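Local coordinates for Epf (Streptococcus pyogenes, PDB 4ES8), which acts as a cell-surface adhesin that binds to cells through an N-terminal domain containing a carbohydrate-binding module, at residues Trp32-Phe43 / Phe54-Lys63; Val227-Leu236 / Asn271-Ala282. All coordinates share one frame; numbering follows the deposited sequence.

Contact 1 of 2, residues Trp32-Phe43 / Phe54-Lys63. With ACT (acetate ion), chain D.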
loop_
_atom_site.group_PDB
_atom_site.type_symbol
_atom_site.label_atom_id
_atom_site.label_comp_id
_atom_site.label_asym_id
_atom_site.label_seq_id
_atom_site.Cartn_x
_atom_site.Cartn_y
_atom_site.Cartn_z
ATOM N N TRP A 32 -9.714 10.512 -16.799
ATOM C CA TRP A 32 -9.666 9.340 -17.674
ATOM C C TRP A 32 -8.519 9.423 -18.719
ATOM O O TRP A 32 -8.247 8.420 -19.384
ATOM C CB TRP A 32 -10.985 9.123 -18.433
ATOM C CG TRP A 32 -12.195 8.989 -17.573
ATOM C CD1 TRP A 32 -13.354 9.700 -17.694
ATOM C CD2 TRP A 32 -12.431 7.997 -16.561
ATOM N NE1 TRP A 32 -14.294 9.235 -16.801
ATOM C CE2 TRP A 32 -13.748 8.198 -16.078
ATOM C CE3 TRP A 32 -11.646 6.966 -15.990
ATOM C CZ2 TRP A 32 -14.312 7.396 -15.073
ATOM C CZ3 TRP A 32 -12.191 6.208 -14.956
ATOM C CH2 TRP A 32 -13.503 6.434 -14.498
ATOM N N GLU A 33 -7.929 10.621 -18.910
ATOM C CA GLU A 33 -6.854 10.828 -19.893
ATOM C C GLU A 33 -5.749 9.814 -19.600
ATOM O O GLU A 33 -5.088 9.883 -18.571
ATOM C CB GLU A 33 -6.361 12.279 -19.836
ATOM C CG GLU A 33 -5.440 12.566 -21.016
ATOM C CD GLU A 33 -4.855 13.962 -21.039
ATOM O OE1 GLU A 33 -4.962 14.688 -20.025
ATOM O OE2 GLU A 33 -4.319 14.340 -22.103
ATOM N N VAL A 34 -5.616 8.834 -20.478
ATOM C CA VAL A 34 -4.804 7.642 -20.243
ATOM C C VAL A 34 -3.350 7.983 -19.846
ATOM O O VAL A 34 -2.869 7.435 -18.858
ATOM C CB VAL A 34 -4.901 6.696 -21.469
ATOM C CG1 VAL A 34 -3.954 5.516 -21.367
ATOM C CG2 VAL A 34 -6.333 6.206 -21.663
ATOM N N SER A 35 -2.690 8.903 -20.577
ATOM C CA SER A 35 -1.293 9.313 -20.367
ATOM C C SER A 35 -1.107 10.261 -19.191
ATOM O O SER A 35 0.033 10.497 -18.761
ATOM C CB SER A 35 -0.761 10.005 -21.622
ATOM O OG SER A 35 -1.328 11.298 -21.790
ATOM N N ALA A 36 -2.198 10.857 -18.702
ATOM C CA ALA A 36 -2.097 11.850 -17.642
ATOM C C ALA A 36 -1.651 11.241 -16.323
ATOM O O ALA A 36 -2.085 10.139 -15.951
ATOM C CB ALA A 36 -3.431 12.555 -17.452
ATOM N N ASP A 37 -0.789 11.971 -15.606
ATOM C CA ASP A 37 -0.341 11.478 -14.312
ATOM C C ASP A 37 -1.564 11.421 -13.388
ATOM O O ASP A 37 -2.449 12.284 -13.431
ATOM C CB ASP A 37 0.800 12.346 -13.747
ATOM C CG ASP A 37 1.219 12.037 -12.322
ATOM O OD1 ASP A 37 1.571 10.849 -12.034
ATOM O OD2 ASP A 37 1.201 12.965 -11.493
ATOM N N GLY A 38 -1.648 10.331 -12.648
ATOM C CA GLY A 38 -2.774 10.140 -11.740
ATOM C C GLY A 38 -4.077 9.758 -12.417
ATOM O O GLY A 38 -5.130 9.832 -11.772
ATOM N N SER A 39 -4.043 9.357 -13.709
ATOM C CA SER A 39 -5.287 8.882 -14.337
ATOM C C SER A 39 -5.717 7.546 -13.705
ATOM O O SER A 39 -4.890 6.857 -13.092
ATOM C CB SER A 39 -5.122 8.699 -15.849
ATOM O OG SER A 39 -4.097 7.744 -16.101
ATOM N N SER A 40 -7.016 7.212 -13.842
ATOM C CA SER A 40 -7.517 5.970 -13.268
ATOM C C SER A 40 -7.910 4.997 -14.368
ATOM O O SER A 40 -8.305 5.433 -15.451
ATOM C CB SER A 40 -8.717 6.243 -12.361
ATOM O OG SER A 40 -8.339 7.070 -11.276
ATOM N N GLY A 41 -7.789 3.695 -14.077
ATOM C CA GLY A 41 -8.184 2.639 -15.004
ATOM C C GLY A 41 -9.685 2.424 -14.977
ATOM O O GLY A 41 -10.361 2.686 -13.968
ATOM N N ARG A 42 -10.207 1.901 -16.078
ATOM C CA ARG A 42 -11.634 1.697 -16.270
ATOM C C ARG A 42 -11.764 0.418 -17.096
ATOM O O ARG A 42 -11.110 0.279 -18.131
ATOM C CB ARG A 42 -12.261 2.927 -16.968
ATOM C CG ARG A 42 -11.371 3.478 -18.095
ATOM C CD ARG A 42 -11.992 4.722 -18.708
ATOM N NE ARG A 42 -10.958 5.531 -19.347
ATOM C CZ ARG A 42 -10.810 5.654 -20.663
ATOM N NH1 ARG A 42 -11.587 4.958 -21.498
ATOM N NH2 ARG A 42 -9.843 6.421 -21.158
ATOM N N PHE A 43 -12.525 -0.549 -16.580
ATOM C CA PHE A 43 -12.580 -1.877 -17.200
ATOM C C PHE A 43 -13.966 -2.460 -17.138
ATOM O O PHE A 43 -14.792 -1.991 -16.349
ATOM C CB PHE A 43 -11.657 -2.826 -16.400
ATOM C CG PHE A 43 -10.217 -2.387 -16.269
ATOM C CD1 PHE A 43 -9.821 -1.534 -15.237
ATOM C CD2 PHE A 43 -9.262 -2.797 -17.194
ATOM C CE1 PHE A 43 -8.486 -1.120 -15.114
ATOM C CE2 PHE A 43 -7.925 -2.370 -17.083
ATOM C CZ PHE A 43 -7.545 -1.534 -16.044
ATOM N N PHE A 54 -10.190 -3.260 -20.936
ATOM C CA PHE A 54 -10.313 -1.814 -20.829
ATOM C C PHE A 54 -11.644 -1.312 -21.390
ATOM O O PHE A 54 -12.092 -1.763 -22.448
ATOM C CB PHE A 54 -9.111 -1.146 -21.515
ATOM C CG PHE A 54 -8.991 0.331 -21.236
ATOM C CD1 PHE A 54 -8.428 0.784 -20.054
ATOM C CD2 PHE A 54 -9.383 1.272 -22.190
ATOM C CE1 PHE A 54 -8.290 2.157 -19.805
ATOM C CE2 PHE A 54 -9.217 2.640 -21.957
ATOM C CZ PHE A 54 -8.677 3.076 -20.763
ATOM N N HIS A 55 -12.285 -0.375 -20.656
ATOM C CA HIS A 55 -13.593 0.191 -20.968
ATOM C C HIS A 55 -13.413 1.458 -21.786
ATOM O O HIS A 55 -13.282 2.569 -21.252
ATOM C CB HIS A 55 -14.325 0.481 -19.644
ATOM C CG HIS A 55 -15.714 1.058 -19.722
ATOM N ND1 HIS A 55 -15.958 2.342 -20.217
ATOM C CD2 HIS A 55 -16.884 0.538 -19.277
ATOM C CE1 HIS A 55 -17.266 2.539 -20.076
ATOM N NE2 HIS A 55 -17.866 1.495 -19.507
ATOM N N LEU A 56 -13.406 1.290 -23.118
ATOM C CA LEU A 56 -13.212 2.433 -24.013
ATOM C C LEU A 56 -14.366 3.422 -23.942
ATOM O O LEU A 56 -15.506 3.034 -23.676
ATOM C CB LEU A 56 -13.026 1.971 -25.460
ATOM C CG LEU A 56 -11.908 0.973 -25.708
ATOM C CD1 LEU A 56 -12.125 0.253 -27.025
ATOM C CD2 LEU A 56 -10.531 1.642 -25.665
ATOM N N ILE A 57 -14.051 4.705 -24.133
ATOM C CA ILE A 57 -15.051 5.765 -24.181
ATOM C C ILE A 57 -14.736 6.545 -25.482
ATOM O O ILE A 57 -13.645 6.338 -26.037
ATOM C CB ILE A 57 -15.100 6.638 -22.912
ATOM C CG1 ILE A 57 -13.772 7.409 -22.729
ATOM C CG2 ILE A 57 -15.448 5.748 -21.686
ATOM C CD1 ILE A 57 -13.650 8.278 -21.470
ATOM N N PRO A 58 -15.638 7.412 -25.984
ATOM C CA PRO A 58 -15.342 8.101 -27.258
ATOM C C PRO A 58 -14.056 8.910 -27.138
ATOM O O PRO A 58 -13.877 9.668 -26.186
ATOM C CB PRO A 58 -16.590 8.968 -27.481
ATOM C CG PRO A 58 -17.685 8.212 -26.778
ATOM C CD PRO A 58 -16.996 7.754 -25.508
ATOM N N ALA A 59 -13.108 8.698 -28.084
ATOM C CA ALA A 59 -11.792 9.327 -27.976
ATOM C C ALA A 59 -11.849 10.848 -27.836
ATOM O O ALA A 59 -11.044 11.395 -27.092
ATOM C CB ALA A 59 -10.917 8.933 -29.161
ATOM N N LYS A 60 -12.807 11.517 -28.508
ATOM C CA LYS A 60 -12.908 12.983 -28.449
ATOM C C LYS A 60 -13.387 13.512 -27.090
ATOM O O LYS A 60 -13.230 14.708 -26.804
ATOM C CB LYS A 60 -13.867 13.471 -29.527
ATOM C CG LYS A 60 -13.253 13.427 -30.922
ATOM C CD LYS A 60 -14.256 13.808 -32.001
ATOM C CE LYS A 60 -13.674 13.644 -33.392
ATOM N NZ LYS A 60 -12.539 14.578 -33.631
ATOM N N ASP A 61 -13.957 12.620 -26.256
ATOM C CA ASP A 61 -14.577 13.026 -24.999
ATOM C C ASP A 61 -13.822 12.622 -23.735
ATOM O O ASP A 61 -14.310 12.912 -22.633
ATOM C CB ASP A 61 -15.971 12.381 -24.939
ATOM C CG ASP A 61 -16.943 12.807 -26.043
ATOM O OD1 ASP A 61 -16.702 13.862 -26.680
ATOM O OD2 ASP A 61 -17.963 12.119 -26.229
ATOM N N VAL A 62 -12.644 11.992 -23.877
ATOM C CA VAL A 62 -11.884 11.454 -22.741
ATOM C C VAL A 62 -11.626 12.519 -21.620
ATOM O O VAL A 62 -11.616 12.138 -20.442
ATOM C CB VAL A 62 -10.581 10.764 -23.229
ATOM C CG1 VAL A 62 -9.735 10.261 -22.067
ATOM C CG2 VAL A 62 -10.906 9.608 -24.173
ATOM N N LYS A 63 -11.451 13.825 -21.956
ATOM C CA LYS A 63 -11.190 14.837 -20.922
ATOM C C LYS A 63 -12.463 15.580 -20.466
ATOM O O LYS A 63 -12.382 16.448 -19.584
ATOM C CB LYS A 63 -10.139 15.866 -21.432
ATOM C CG LYS A 63 -8.733 15.280 -21.658
ATOM C CD LYS A 63 -7.759 16.305 -22.279
ATOM C CE LYS A 63 -7.261 17.323 -21.272
ATOM N NZ LYS A 63 -6.336 18.315 -21.886
HETATM C C ACT D . -10.243 5.760 -24.683
HETATM O O ACT D . -9.306 6.194 -23.980
HETATM O OXT ACT D . -11.224 5.103 -24.294
HETATM C CH3 ACT D . -10.268 6.061 -26.192
HETATM O O HOH W 1 -11.440 12.692 -17.751
HETATM O O HOH W 2 -4.163 16.864 -22.589
#
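The acetate oxygen OXT is held by two donors, Arg-42 NH1 at 2.8 Å and the backbone N of Ile-57 at 2.9 Å, while Arg-42 NH2 reaches acetate O in a nearly coplanar fork. The acetate probably comes from the crystallisation liquor. NH1 and NH2 each also donate a hydrogen bond to a backbone carbonyl, NH1 to His-55 O and NH2 to Trp-32 O; with the two to acetate, four bonds hold the guanidinium in its orientation. Arginine suits this place because its flat cation can bond around the rim and still be sandwiched: CZ of the Phe-54 ring sits 3.3 Å above one face, the ring plane turned 53° from it, and Ile-57 CD1 lies over the opposite face. Phe-54 CG stands anti to the backbone N (chi1 -169°), which brings the ring back over Arg-42. The site lies where antiparallel strands 41-46 and 51-54, in a sheet of what is probably the carbohydrate-binding module, open into loops; at that end His-55 N bonds to Arg-42 O. Farther along, water 1 joins Trp-32 N to Val-62 O. Toward solvent, Glu-33 and Lys-63 run side by side, their charged ends bridged by water 2 between OE2 and NZ.

Contact 2 of 2, residues Val227-Leu236 / Asn271-Ala282; sequences VGNKNVQLTL and NPISITLSEDQA
Leu-234 CD1 meets Ile-275 CD1 at 3.5 Å in the middle of an apolar row that also holds Val-232, Ile-273 and Leu-277. On one flank, Val-232 CG2 touches Leu-277 CD1 at 3.8 Å; on the other, Leu-236 crosses Ile-273 at about a right angle, CD1 against CG1. Leucines and the beta-branched valine and isoleucines suit this face, since Ile-250 and Val-263 of strands 248-253 and 259-264 pack against it from a second sheet, a beta-sandwich-like packing consistent with a fibronectin-like domain. Strands 231-236 and 273-276 run antiparallel: Val-232 and Ile-275, and likewise Leu-234 and Ile-273, are hydrogen-bonded pairs. The other face carries polar Asn-231, Gln-233, Ser-274 and Thr-276; Pro-272 lies alongside Gln-233 where strand 273-276 begins.

Beyond the last paired residues, side chains and turns take over. The Asn-271 amide continues the ladder, with OD1 accepting from Leu-236 N and ND2 giving to Leu-236 O, both at 2.8 Å. A cis peptide bond precedes Pro-272. At the far end Leu-277 N bonds to Lys-230 O, and Ser-278 and Gln-281 form a capping box that starts helix 279-284. Gly-228 N bonds to Ala-282 O, and Asn-229 OD1 accepts from Asn-231 N in an Asx turn. Ala-282, small enough to approach closely, sets CB 3.6 Å from Asn-229 O. Lys-230, its chain bent at chi3 (-70°) and chi4, curls NZ to Glu-279 OE1 at 2.9 Å, a salt bridge whose hydrogen bond is weak. Since Glu-279 is exposed, water probably screens this pair, and cohesion should rest more on the backbone ladder and the buried aliphatic face.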
loop_
_atom_site.group_PDB
_atom_site.type_symbol
_atom_site.label_atom_id
_atom_site.label_comp_id
_atom_site.label_asym_id
_atom_site.label_seq_id
_atom_site.Cartn_x
_atom_site.Cartn_y
_atom_site.Cartn_z
ATOM N N VAL A 227 34.301 -2.869 23.366
ATOM C CA VAL A 227 35.108 -1.684 23.720
ATOM C C VAL A 227 36.253 -1.478 22.690
ATOM O O VAL A 227 36.864 -2.453 22.258
ATOM C CB VAL A 227 35.670 -1.798 25.166
ATOM C CG1 VAL A 227 34.585 -1.524 26.197
ATOM C CG2 VAL A 227 36.305 -3.169 25.419
ATOM N N GLY A 228 36.459 -0.235 22.258
ATOM C CA GLY A 228 37.492 0.125 21.286
ATOM C C GLY A 228 37.282 -0.331 19.850
ATOM O O GLY A 228 38.150 -0.094 19.000
ATOM N N ASN A 229 36.117 -0.958 19.555
ATOM C CA ASN A 229 35.776 -1.467 18.229
ATOM C C ASN A 229 34.719 -0.568 17.569
ATOM O O ASN A 229 33.660 -0.314 18.154
ATOM C CB ASN A 229 35.297 -2.914 18.334
ATOM C CG ASN A 229 35.246 -3.664 17.014
ATOM O OD1 ASN A 229 34.846 -3.132 15.974
ATOM N ND2 ASN A 229 35.622 -4.933 17.036
ATOM N N LYS A 230 35.026 -0.059 16.365
ATOM C CA LYS A 230 34.140 0.842 15.618
ATOM C C LYS A 230 32.911 0.139 15.043
ATOM O O LYS A 230 31.898 0.807 14.794
ATOM C CB LYS A 230 34.900 1.499 14.450
ATOM C CG LYS A 230 35.987 2.495 14.877
ATOM C CD LYS A 230 36.766 3.090 13.688
ATOM C CE LYS A 230 37.690 2.116 12.984
ATOM N NZ LYS A 230 38.825 1.684 13.844
ATOM N N ASN A 231 33.005 -1.187 14.800
ATOM C CA ASN A 231 31.948 -1.969 14.175
ATOM C C ASN A 231 30.914 -2.463 15.194
ATOM O O ASN A 231 31.247 -3.277 16.059
ATOM C CB ASN A 231 32.567 -3.155 13.413
ATOM C CG ASN A 231 33.795 -2.796 12.600
ATOM O OD1 ASN A 231 33.767 -1.925 11.722
ATOM N ND2 ASN A 231 34.911 -3.448 12.897
ATOM N N VAL A 232 29.659 -1.997 15.062
ATOM C CA VAL A 232 28.546 -2.417 15.901
ATOM C C VAL A 232 27.638 -3.236 14.993
ATOM O O VAL A 232 27.358 -2.796 13.875
ATOM C CB VAL A 232 27.806 -1.212 16.554
ATOM C CG1 VAL A 232 26.573 -1.680 17.325
ATOM C CG2 VAL A 232 28.741 -0.413 17.468
ATOM N N GLN A 233 27.209 -4.411 15.446
ATOM C CA GLN A 233 26.351 -5.266 14.626
ATOM C C GLN A 233 24.995 -5.396 15.283
ATOM O O GLN A 233 24.896 -5.884 16.411
ATOM C CB GLN A 233 26.995 -6.654 14.414
ATOM C CG GLN A 233 28.268 -6.607 13.564
ATOM C CD GLN A 233 28.792 -7.989 13.241
ATOM O OE1 GLN A 233 28.514 -8.981 13.938
ATOM N NE2 GLN A 233 29.588 -8.078 12.183
ATOM N N LEU A 234 23.936 -4.974 14.575
ATOM C CA LEU A 234 22.585 -5.072 15.124
ATOM C C LEU A 234 21.756 -6.072 14.348
ATOM O O LEU A 234 21.614 -5.930 13.129
ATOM C CB LEU A 234 21.885 -3.712 15.105
ATOM C CG LEU A 234 22.594 -2.559 15.819
ATOM C CD1 LEU A 234 21.767 -1.327 15.731
ATOM C CD2 LEU A 234 22.842 -2.865 17.337
ATOM N N THR A 235 21.219 -7.080 15.044
ATOM C CA THR A 235 20.348 -8.072 14.412
ATOM C C THR A 235 18.900 -7.631 14.609
ATOM O O THR A 235 18.438 -7.501 15.744
ATOM C CB THR A 235 20.608 -9.481 14.987
ATOM O OG1 THR A 235 21.973 -9.829 14.754
ATOM C CG2 THR A 235 19.686 -10.565 14.379
ATOM N N LEU A 236 18.180 -7.414 13.507
ATOM C CA LEU A 236 16.780 -7.002 13.589
ATOM C C LEU A 236 15.818 -8.183 13.455
ATOM O O LEU A 236 16.141 -9.195 12.810
ATOM C CB LEU A 236 16.463 -6.011 12.457
ATOM C CG LEU A 236 17.304 -4.734 12.371
ATOM C CD1 LEU A 236 16.874 -3.905 11.157
ATOM C CD2 LEU A 236 17.218 -3.921 13.659
ATOM N N ASN A 271 20.662 -9.141 7.882
ATOM C CA ASN A 271 21.266 -9.130 9.203
ATOM C C ASN A 271 22.708 -9.673 9.130
ATOM O O ASN A 271 22.974 -10.599 8.357
ATOM C CB ASN A 271 20.448 -9.954 10.184
ATOM C CG ASN A 271 19.257 -9.233 10.729
ATOM O OD1 ASN A 271 19.288 -8.016 10.962
ATOM N ND2 ASN A 271 18.183 -9.971 10.980
ATOM N N PRO A 272 23.653 -9.109 9.908
ATOM C CA PRO A 272 23.467 -7.983 10.838
ATOM C C PRO A 272 23.597 -6.633 10.138
ATOM O O PRO A 272 24.322 -6.485 9.135
ATOM C CB PRO A 272 24.603 -8.197 11.849
ATOM C CG PRO A 272 25.725 -8.779 11.019
ATOM C CD PRO A 272 25.057 -9.583 9.902
ATOM N N ILE A 273 22.879 -5.644 10.668
ATOM C CA ILE A 273 22.963 -4.276 10.183
ATOM C C ILE A 273 24.188 -3.684 10.841
ATOM O O ILE A 273 24.277 -3.691 12.071
ATOM C CB ILE A 273 21.677 -3.452 10.501
ATOM C CG1 ILE A 273 20.362 -4.175 10.074
ATOM C CG2 ILE A 273 21.780 -2.024 9.965
ATOM C CD1 ILE A 273 20.180 -4.577 8.566
ATOM N N SER A 274 25.123 -3.187 10.045
ATOM C CA SER A 274 26.343 -2.620 10.605
ATOM C C SER A 274 26.209 -1.134 10.819
ATOM O O SER A 274 25.659 -0.408 9.986
ATOM C CB SER A 274 27.540 -2.903 9.703
ATOM O OG SER A 274 27.746 -4.302 9.596
ATOM N N ILE A 275 26.698 -0.689 11.974
ATOM C CA ILE A 275 26.809 0.707 12.341
ATOM C C ILE A 275 28.300 0.932 12.620
ATOM O O ILE A 275 28.907 0.145 13.354
ATOM C CB ILE A 275 25.889 1.078 13.540
ATOM C CG1 ILE A 275 24.393 0.955 13.129
ATOM C CG2 ILE A 275 26.215 2.495 14.064
ATOM C CD1 ILE A 275 23.349 1.387 14.175
ATOM N N THR A 276 28.889 1.954 11.990
ATOM C CA THR A 276 30.297 2.280 12.198
ATOM C C THR A 276 30.393 3.511 13.086
ATOM O O THR A 276 29.933 4.583 12.705
ATOM C CB THR A 276 31.032 2.482 10.859
ATOM O OG1 THR A 276 30.821 1.339 10.033
ATOM C CG2 THR A 276 32.538 2.724 11.050
ATOM N N LEU A 277 31.018 3.361 14.262
ATOM C CA LEU A 277 31.222 4.489 15.166
ATOM C C LEU A 277 32.442 5.282 14.734
ATOM O O LEU A 277 33.270 4.759 13.987
ATOM C CB LEU A 277 31.467 3.958 16.603
ATOM C CG LEU A 277 30.385 3.094 17.242
ATOM C CD1 LEU A 277 30.885 2.495 18.551
ATOM C CD2 LEU A 277 29.103 3.908 17.477
ATOM N N SER A 278 32.601 6.507 15.260
ATOM C CA SER A 278 33.837 7.255 15.032
ATOM C C SER A 278 34.921 6.624 15.937
ATOM O O SER A 278 34.578 5.848 16.842
ATOM C CB SER A 278 33.630 8.734 15.339
ATOM O OG SER A 278 33.547 8.962 16.738
ATOM N N GLU A 279 36.214 6.925 15.697
ATOM C CA GLU A 279 37.295 6.352 16.509
ATOM C C GLU A 279 37.141 6.748 17.984
ATOM O O GLU A 279 37.290 5.884 18.846
ATOM C CB GLU A 279 38.679 6.759 15.966
ATOM C CG GLU A 279 39.097 5.943 14.751
ATOM C CD GLU A 279 39.879 4.675 15.043
ATOM O OE1 GLU A 279 39.380 3.815 15.806
ATOM O OE2 GLU A 279 40.987 4.528 14.478
ATOM N N ASP A 280 36.793 8.028 18.256
ATOM C CA ASP A 280 36.571 8.569 19.597
ATOM C C ASP A 280 35.393 7.868 20.277
ATOM O O ASP A 280 35.500 7.485 21.444
ATOM C CB ASP A 280 36.321 10.084 19.544
ATOM C CG ASP A 280 37.498 10.914 19.036
ATOM O OD1 ASP A 280 38.644 10.402 19.057
ATOM O OD2 ASP A 280 37.269 12.069 18.607
ATOM N N GLN A 281 34.280 7.668 19.534
ATOM C CA GLN A 281 33.110 6.969 20.074
ATOM C C GLN A 281 33.461 5.545 20.499
ATOM O O GLN A 281 33.112 5.155 21.618
ATOM C CB GLN A 281 31.967 6.944 19.047
ATOM C CG GLN A 281 31.284 8.288 18.892
ATOM C CD GLN A 281 30.277 8.257 17.762
ATOM O OE1 GLN A 281 30.275 7.348 16.923
ATOM N NE2 GLN A 281 29.415 9.246 17.718
ATOM N N ALA A 282 34.187 4.778 19.640
ATOM C CA ALA A 282 34.594 3.396 19.934
ATOM C C ALA A 282 35.511 3.339 21.160
ATOM O O ALA A 282 35.347 2.474 22.021
ATOM C CB ALA A 282 35.304 2.788 18.733
HETATM O O HOH W 3 31.449 -1.070 10.658
#

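Contact 1 closes before contact 2 opens along the chain, and the two lie on opposite sides of its centre. Their centres are 53 Å apart and their nearest atoms about 31 Å, so they do not touch. They share no sheet: contact 1 sets the loop before strand 41-46, and that strand's start, against the end of strand 51-54 and the loop after it, within the large N-terminal beta-structure, whereas contact 2 joins the neighbouring strands 231-237 and 273-276 of a three-stranded sheet, plus the short helix 279-284, in the C-terminal part. The elongated chain thus holds two separately packed units, consistent with a carbohydrate-binding module followed by a fibronectin-like domain in this adhesin.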